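Local structure of endo-1,3-beta-glucanase (Streptomyces sioyaensis, 3DGT) at residues T158-T163 against C169-G174; A128-N133 against P138-L143; P109-T112 against G118-P121. The protein hydrolyses 1,3-beta-glucans as a family 16 glycoside hydrolase, the chain described here being the catalytic domain of a longer protein. All blocks are in the same frame, centred on the assembly; numbering follows the deposited sequence.

Contact 1. Residues T158-T163 against C169-G174; sequences TMHCGT and CNETSG
The Glu-171 side chain folds back over His-160, the last residue of strand 155-160, and Cys-161 just beyond it, in the connection between antiparallel strands 155-160 and 175-179 of the family 16 beta-sandwich. A disulfide pinches this connection, and Glu-171 follows two residues after its second cysteine. A G1 beta bulge at Asn-170 and Glu-171 and a cis peptide between Glu-171 and Thr-172 shape the returning chain. Glu-171 is bent at its second torsion, which curls the carboxylate toward the strand: its CD lies at the edge of the His-160 ring, in the ring plane, with the two planes turned 38° apart, while OE2 accepts a hydrogen bond from Cys-161 N (2.9 Å, N-H...O angle 155°). That donor meets OE2 on its anti side, tilted out of the carboxylate plane. Thr-172 O takes the N-H of His-160 NE2 at 3.2 Å. The oxygen lies close to the imidazole plane, but the ring nitrogen stands above the carbonyl plane and misses the lone-pair direction. The loop thus holds the imidazole of His-160 and the backbone N of the next residue, and Trp-137 packs against both His-160 and Glu-171. Gly-174 closes in on the same strand, its CA 3.5 Å from Met-159 O and 3.7 Å from His-160 CD2, tight packing for which a residue without a side chain is well suited. The covalent tie is Cys-161 SG to Cys-169 SG, 2.0 Å, with a disulfide torsion of -107°. Beside it a water bridges the two cysteine backbones, probably donating to Cys-161 O at 2.8 Å and accepting from Cys-169 N at 2.9 Å.

Contact 2. Residues A128-N133 against P138-L143; sequences APFRGN and PGVGEL
The pyrrolidine ring of Pro-129 has Val-140 CG2 over one face, while the Phe-130 ring meets Val-140 CG1 only at a slant. The methyl over the proline spreads its contact along the ring, 3.7 Å from Pro-129 CD and 3.8 Å from Pro-129 CB, and lies just as near the backbone at Phe-130 N. Val-140 can touch both residues because its branches divide the work: CG2, anti to the backbone N, goes to Pro-129, whereas CG1, between N and the carbonyl carbon (chi1 72°), comes to 4.1 Å from Phe-130 CB. Beyond the valine, Phe-130 packs on Phe-237 and meets the ring of Tyr-38, the planes at about 65°. No hydrogen bond crosses between the segments; each is shaped by its own. On one side Arg-131 N donates to Ala-128 O (3.0 Å) in a short 3-10 turn, and on the other Gly-141 N donates to Pro-138 O (3.0 Å) in a type I beta turn that carries Val-140 at its third position. Two turns of the connection between strands 119-127 and 142-144 thus meet through one branched side chain, and those strands pair antiparallel in the beta-sandwich of family 16 enzymes.

Contact 3. Residues P109-T112 against G118-P121; sequences PNVT and GYWP
Pro-109 and Pro-121 have the nearest CA atoms of the two segments, 7.4 Å apart, and beside them the chain makes an inverse gamma turn centred on Asn-110, with a weak Val-111 N to Pro-109 O bond. That turn sets Pro-109 and Val-111 both facing the start of strand 119-127. Val-111 CG1 stands over the middle of one face of the Tyr-119 ring, 4.0 Å from its centroid and 9° off the normal, a well-centred CH-pi contact. With chi1 at 60°, this branch occupies the side of CB flanked by both backbone neighbours of CA. Pro-109 meets the same ring at a slant, its CB 3.6 Å from Tyr-119 CD2, and turns its other end to the second proline, Pro-109 CD lying 3.7 Å from Pro-121 CG. Met-266, on strand 266-276, packs on both prolines. At the far end of the tyrosine, the hydroxyl is hydrogen-bonded to Glu-261 O and more weakly to His-264 N, which probably helps fix the ring against the valine methyl. All four touching residues are buried and none shares a hydrogen bond across the contact, so the loop after strand 99-107 is seated here by shape and dispersion, with the polar demand of Tyr-119 met by other loop residues.

How the contacts relate
Contacts 1 and 2 are neighbours, since strands 142-144 and 155-160 lie side by side: Glu-142 O probably accepts a hydrogen bond from His-160 N, and Met-159 packs on Leu-143. Contact 3 lies apart, its centre about 26 Å from that of contact 2 and on the opposite side of the chain's centre, yet it shares strand 119-127 with the antiparallel pairing that contact 2 connects. The chemistry follows the setting. Contact 1, partly buried, with some of its loop residues exposed, relies on a disulfide, hydrogen bonds and a water; contacts 2 and 3, mostly or wholly buried, join loop to loop or loop to strand through apolar side chains, with no hydrogen bond across.

Contact 1. Residues T158-T163 against C169-G174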
loop_
_atom_site.group_PDB
_atom_site.type_symbol
_atom_site.label_atom_id
_atom_site.label_comp_id
_atom_site.label_asym_id
_atom_site.label_seq_id
_atom_site.Cartn_x
_atom_site.Cartn_y
_atom_site.Cartn_z
ATOM N N THR A 158 -8.569 -0.878 -3.647
ATOM C CA THR A 158 -9.295 -2.143 -3.574
ATOM C C THR A 158 -9.474 -2.614 -2.137
ATOM O O THR A 158 -8.554 -2.494 -1.321
ATOM C CB THR A 158 -8.520 -3.255 -4.327
ATOM O OG1 THR A 158 -8.112 -2.783 -5.620
ATOM C CG2 THR A 158 -9.383 -4.480 -4.502
ATOM N N MET A 159 -10.644 -3.186 -1.840
ATOM C CA MET A 159 -10.792 -3.991 -0.630
ATOM C C MET A 159 -10.850 -5.472 -0.963
ATOM O O MET A 159 -11.610 -5.889 -1.835
ATOM C CB MET A 159 -12.029 -3.600 0.182
ATOM C CG MET A 159 -12.217 -4.472 1.415
ATOM S SD MET A 159 -13.508 -3.801 2.466
ATOM C CE MET A 159 -13.458 -4.960 3.836
ATOM N N HIS A 160 -10.060 -6.254 -0.231
ATOM C CA HIS A 160 -10.117 -7.708 -0.302
ATOM C C HIS A 160 -10.722 -8.252 0.982
ATOM O O HIS A 160 -10.480 -7.717 2.064
ATOM C CB HIS A 160 -8.723 -8.283 -0.546
ATOM C CG HIS A 160 -8.188 -7.991 -1.916
ATOM N ND1 HIS A 160 -7.367 -6.918 -2.198
ATOM C CD2 HIS A 160 -8.387 -8.630 -3.092
ATOM C CE1 HIS A 160 -7.076 -6.921 -3.489
ATOM N NE2 HIS A 160 -7.683 -7.951 -4.053
ATOM N N CYS A 161 -11.517 -9.315 0.845
ATOM C CA CYS A 161 -12.301 -9.863 1.949
ATOM C C CYS A 161 -12.926 -11.203 1.570
ATOM O O CYS A 161 -12.874 -11.624 0.405
ATOM C CB CYS A 161 -13.391 -8.867 2.406
ATOM S SG CYS A 161 -14.137 -7.813 1.103
ATOM N N GLY A 162 -13.500 -11.872 2.569
ATOM C CA GLY A 162 -14.317 -13.047 2.325
ATOM C C GLY A 162 -13.482 -14.273 2.029
ATOM O O GLY A 162 -12.590 -14.631 2.799
ATOM N N THR A 163 -13.793 -14.914 0.906
ATOM C CA THR A 163 -13.082 -16.110 0.460
ATOM C C THR A 163 -12.505 -15.890 -0.934
ATOM O O THR A 163 -12.911 -14.976 -1.643
ATOM C CB THR A 163 -14.022 -17.326 0.418
ATOM O OG1 THR A 163 -15.203 -16.982 -0.315
ATOM C CG2 THR A 163 -14.407 -17.762 1.828
ATOM N N CYS A 169 -16.436 -10.601 -2.239
ATOM C CA CYS A 169 -15.461 -9.608 -2.636
ATOM C C CYS A 169 -14.814 -9.900 -3.995
ATOM O O CYS A 169 -13.835 -9.255 -4.369
ATOM C CB CYS A 169 -14.455 -9.397 -1.502
ATOM S SG CYS A 169 -15.346 -9.103 0.092
ATOM N N ASN A 170 -15.385 -10.852 -4.739
ATOM C CA ASN A 170 -14.972 -11.127 -6.120
ATOM C C ASN A 170 -13.461 -11.349 -6.214
ATOM O O ASN A 170 -12.775 -10.724 -7.022
ATOM C CB ASN A 170 -15.416 -9.973 -7.039
ATOM C CG ASN A 170 -15.177 -10.256 -8.525
ATOM O OD1 ASN A 170 -15.141 -11.406 -8.955
ATOM N ND2 ASN A 170 -15.023 -9.196 -9.309
ATOM N N GLU A 171 -12.939 -12.230 -5.370
ATOM C CA GLU A 171 -11.496 -12.450 -5.325
ATOM C C GLU A 171 -11.039 -13.262 -6.534
ATOM O O GLU A 171 -11.753 -14.158 -6.979
ATOM C CB GLU A 171 -11.108 -13.110 -4.000
ATOM C CG GLU A 171 -11.450 -12.259 -2.768
ATOM C CD GLU A 171 -10.705 -10.934 -2.726
ATOM O OE1 GLU A 171 -9.690 -10.807 -3.444
ATOM O OE2 GLU A 171 -11.124 -10.025 -1.969
ATOM N N THR A 172 -9.855 -12.981 -7.077
ATOM C CA THR A 172 -8.832 -12.115 -6.479
ATOM C C THR A 172 -8.858 -10.661 -6.933
ATOM O O THR A 172 -7.954 -9.894 -6.593
ATOM C CB THR A 172 -7.423 -12.647 -6.786
ATOM O OG1 THR A 172 -7.249 -12.735 -8.208
ATOM C CG2 THR A 172 -7.198 -14.021 -6.141
ATOM N N SER A 173 -9.875 -10.281 -7.698
ATOM C CA SER A 173 -10.010 -8.894 -8.111
ATOM C C SER A 173 -10.274 -7.975 -6.922
ATOM O O SER A 173 -9.740 -6.871 -6.868
ATOM C CB SER A 173 -11.105 -8.742 -9.158
ATOM O OG SER A 173 -10.791 -9.500 -10.310
ATOM N N GLY A 174 -11.072 -8.436 -5.961
ATOM C CA GLY A 174 -11.470 -7.586 -4.840
ATOM C C GLY A 174 -12.509 -6.575 -5.287
ATOM O O GLY A 174 -12.918 -6.561 -6.452
HETATM O O HOH W 1 -14.812 -12.811 -1.271
#

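Contact 2. Residues A128-N133 against P138-L143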
loop_
_atom_site.group_PDB
_atom_site.type_symbol
_atom_site.label_atom_id
_atom_site.label_comp_id
_atom_site.label_asym_id
_atom_site.label_seq_id
_atom_site.Cartn_x
_atom_site.Cartn_y
_atom_site.Cartn_z
ATOM N N ALA A 128 -4.696 -6.926 11.361
ATOM C CA ALA A 128 -3.725 -7.310 12.391
ATOM C C ALA A 128 -3.555 -8.833 12.589
ATOM O O ALA A 128 -2.419 -9.288 12.766
ATOM C CB ALA A 128 -4.052 -6.621 13.715
ATOM N N PRO A 129 -4.660 -9.619 12.582
ATOM C CA PRO A 129 -4.453 -11.069 12.764
ATOM C C PRO A 129 -3.590 -11.764 11.719
ATOM O O PRO A 129 -3.181 -12.906 11.947
ATOM C CB PRO A 129 -5.882 -11.635 12.772
ATOM C CG PRO A 129 -6.726 -10.461 13.251
ATOM C CD PRO A 129 -6.097 -9.286 12.542
ATOM N N PHE A 130 -3.305 -11.107 10.592
ATOM C CA PHE A 130 -2.401 -11.689 9.596
ATOM C C PHE A 130 -0.975 -11.800 10.135
ATOM O O PHE A 130 -0.253 -12.761 9.824
ATOM C CB PHE A 130 -2.422 -10.847 8.313
ATOM C CG PHE A 130 -1.619 -11.430 7.173
ATOM C CD1 PHE A 130 -0.272 -11.120 7.009
ATOM C CD2 PHE A 130 -2.226 -12.261 6.242
ATOM C CE1 PHE A 130 0.462 -11.649 5.945
ATOM C CE2 PHE A 130 -1.495 -12.792 5.168
ATOM C CZ PHE A 130 -0.153 -12.475 5.020
ATOM N N ARG A 131 -0.555 -10.824 10.932
ATOM C CA ARG A 131 0.827 -10.810 11.405
ATOM C C ARG A 131 1.097 -11.995 12.321
ATOM O O ARG A 131 0.361 -12.232 13.280
ATOM C CB ARG A 131 1.145 -9.500 12.124
ATOM C CG ARG A 131 2.578 -9.424 12.654
ATOM C CD ARG A 131 2.968 -8.006 13.025
ATOM N NE ARG A 131 3.136 -7.155 11.855
ATOM C CZ ARG A 131 3.413 -5.853 11.908
ATOM N NH1 ARG A 131 3.545 -5.234 13.073
ATOM N NH2 ARG A 131 3.547 -5.177 10.783
ATOM N N GLY A 132 2.153 -12.741 12.011
ATOM C CA GLY A 132 2.475 -13.940 12.781
ATOM C C GLY A 132 1.582 -15.122 12.472
ATOM O O GLY A 132 1.592 -16.119 13.187
ATOM N N ASN A 133 0.799 -15.006 11.405
ATOM C CA ASN A 133 -0.128 -16.056 10.988
ATOM C C ASN A 133 0.104 -16.321 9.500
ATOM O O ASN A 133 0.544 -17.407 9.106
ATOM C CB ASN A 133 -1.560 -15.592 11.280
ATOM C CG ASN A 133 -2.621 -16.604 10.867
ATOM O OD1 ASN A 133 -2.644 -17.083 9.730
ATOM N ND2 ASN A 133 -3.534 -16.903 11.791
ATOM N N PRO A 138 -8.077 -14.022 2.074
ATOM C CA PRO A 138 -8.411 -12.606 2.243
ATOM C C PRO A 138 -9.351 -12.317 3.401
ATOM O O PRO A 138 -9.719 -11.166 3.603
ATOM C CB PRO A 138 -9.122 -12.292 0.927
ATOM C CG PRO A 138 -9.908 -13.554 0.663
ATOM C CD PRO A 138 -9.045 -14.685 1.171
ATOM N N GLY A 139 -9.733 -13.341 4.162
ATOM C CA GLY A 139 -10.769 -13.175 5.183
ATOM C C GLY A 139 -10.422 -12.121 6.220
ATOM O O GLY A 139 -11.300 -11.457 6.765
ATOM N N VAL A 140 -9.128 -11.968 6.494
ATOM C CA VAL A 140 -8.641 -11.041 7.522
ATOM C C VAL A 140 -8.780 -9.567 7.114
ATOM O O VAL A 140 -8.711 -8.668 7.966
ATOM C CB VAL A 140 -7.164 -11.376 7.877
ATOM C CG1 VAL A 140 -6.219 -10.975 6.740
ATOM C CG2 VAL A 140 -6.745 -10.726 9.184
ATOM N N GLY A 141 -8.963 -9.329 5.815
ATOM C CA GLY A 141 -9.149 -7.975 5.279
ATOM C C GLY A 141 -7.870 -7.325 4.791
ATOM O O GLY A 141 -6.844 -7.327 5.490
ATOM N N GLU A 142 -7.946 -6.763 3.587
ATOM C CA GLU A 142 -6.855 -5.992 2.996
ATOM C C GLU A 142 -7.433 -4.745 2.359
ATOM O O GLU A 142 -8.396 -4.820 1.599
ATOM C CB GLU A 142 -6.112 -6.801 1.937
ATOM C CG GLU A 142 -4.972 -6.013 1.272
ATOM C CD GLU A 142 -4.069 -6.875 0.426
ATOM O OE1 GLU A 142 -3.925 -8.078 0.724
ATOM O OE2 GLU A 142 -3.464 -6.342 -0.528
ATOM N N LEU A 143 -6.848 -3.600 2.685
ATOM C CA LEU A 143 -7.251 -2.349 2.073
ATOM C C LEU A 143 -6.093 -1.815 1.258
ATOM O O LEU A 143 -5.095 -1.362 1.810
ATOM C CB LEU A 143 -7.679 -1.338 3.139
ATOM C CG LEU A 143 -8.750 -1.798 4.133
ATOM C CD1 LEU A 143 -9.014 -0.732 5.189
ATOM C CD2 LEU A 143 -10.045 -2.182 3.433
#

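Contact 3. Residues P109-T112 against G118-P121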
loop_
_atom_site.group_PDB
_atom_site.type_symbol
_atom_site.label_atom_id
_atom_site.label_comp_id
_atom_site.label_asym_id
_atom_site.label_seq_id
_atom_site.Cartn_x
_atom_site.Cartn_y
_atom_site.Cartn_z
ATOM N N PRO A 109 7.069 5.336 -8.907
ATOM C CA PRO A 109 8.341 5.285 -9.629
ATOM C C PRO A 109 8.243 5.952 -10.996
ATOM O O PRO A 109 7.371 5.618 -11.799
ATOM C CB PRO A 109 8.605 3.785 -9.750
ATOM C CG PRO A 109 7.995 3.225 -8.513
ATOM C CD PRO A 109 6.737 4.037 -8.297
ATOM N N ASN A 110 9.132 6.909 -11.249
ATOM C CA ASN A 110 9.019 7.737 -12.441
ATOM C C ASN A 110 9.691 7.099 -13.639
ATOM O O ASN A 110 10.825 7.423 -14.006
ATOM C CB ASN A 110 9.555 9.142 -12.187
ATOM C CG ASN A 110 9.215 10.105 -13.295
ATOM O OD1 ASN A 110 8.568 9.749 -14.286
ATOM N ND2 ASN A 110 9.637 11.343 -13.125
ATOM N N VAL A 111 8.951 6.163 -14.222
ATOM C CA VAL A 111 9.414 5.362 -15.346
ATOM C C VAL A 111 8.173 4.879 -16.105
ATOM O O VAL A 111 7.152 4.565 -15.498
ATOM C CB VAL A 111 10.312 4.189 -14.848
ATOM C CG1 VAL A 111 9.558 3.257 -13.899
ATOM C CG2 VAL A 111 10.913 3.413 -16.018
ATOM N N THR A 112 8.246 4.882 -17.434
ATOM C CA THR A 112 7.102 4.501 -18.268
ATOM C C THR A 112 7.565 3.588 -19.394
ATOM O O THR A 112 8.766 3.444 -19.626
ATOM C CB THR A 112 6.392 5.741 -18.867
ATOM O OG1 THR A 112 7.309 6.448 -19.703
ATOM C CG2 THR A 112 5.894 6.677 -17.769
ATOM N N GLY A 118 6.901 -4.420 -15.059
ATOM C CA GLY A 118 7.104 -5.161 -13.817
ATOM C C GLY A 118 7.016 -4.338 -12.540
ATOM O O GLY A 118 6.803 -4.896 -11.467
ATOM N N TYR A 119 7.172 -3.019 -12.644
ATOM C CA TYR A 119 7.126 -2.148 -11.460
ATOM C C TYR A 119 5.744 -2.185 -10.821
ATOM O O TYR A 119 4.750 -1.842 -11.467
ATOM C CB TYR A 119 7.455 -0.697 -11.820
ATOM C CG TYR A 119 8.918 -0.326 -11.728
ATOM C CD1 TYR A 119 9.804 -0.611 -12.768
ATOM C CD2 TYR A 119 9.401 0.367 -10.623
ATOM C CE1 TYR A 119 11.153 -0.243 -12.684
ATOM C CE2 TYR A 119 10.740 0.745 -10.530
ATOM C CZ TYR A 119 11.601 0.430 -11.555
ATOM O OH TYR A 119 12.919 0.804 -11.461
ATOM N N TRP A 120 5.696 -2.573 -9.552
ATOM C CA TRP A 120 4.434 -2.680 -8.821
ATOM C C TRP A 120 4.524 -2.011 -7.444
ATOM O O TRP A 120 4.654 -2.681 -6.431
ATOM C CB TRP A 120 4.052 -4.164 -8.715
ATOM C CG TRP A 120 2.748 -4.525 -8.033
ATOM C CD1 TRP A 120 1.767 -3.678 -7.572
ATOM C CD2 TRP A 120 2.263 -5.850 -7.812
ATOM N NE1 TRP A 120 0.724 -4.410 -7.041
ATOM C CE2 TRP A 120 1.008 -5.745 -7.177
ATOM C CE3 TRP A 120 2.788 -7.126 -8.059
ATOM C CZ2 TRP A 120 0.259 -6.867 -6.817
ATOM C CZ3 TRP A 120 2.047 -8.233 -7.697
ATOM C CH2 TRP A 120 0.796 -8.100 -7.084
ATOM N N PRO A 121 4.456 -0.671 -7.412
ATOM C CA PRO A 121 4.409 0.037 -6.136
ATOM C C PRO A 121 3.069 -0.169 -5.431
ATOM O O PRO A 121 2.033 -0.370 -6.084
ATOM C CB PRO A 121 4.569 1.503 -6.549
ATOM C CG PRO A 121 3.956 1.556 -7.920
ATOM C CD PRO A 121 4.390 0.259 -8.557
#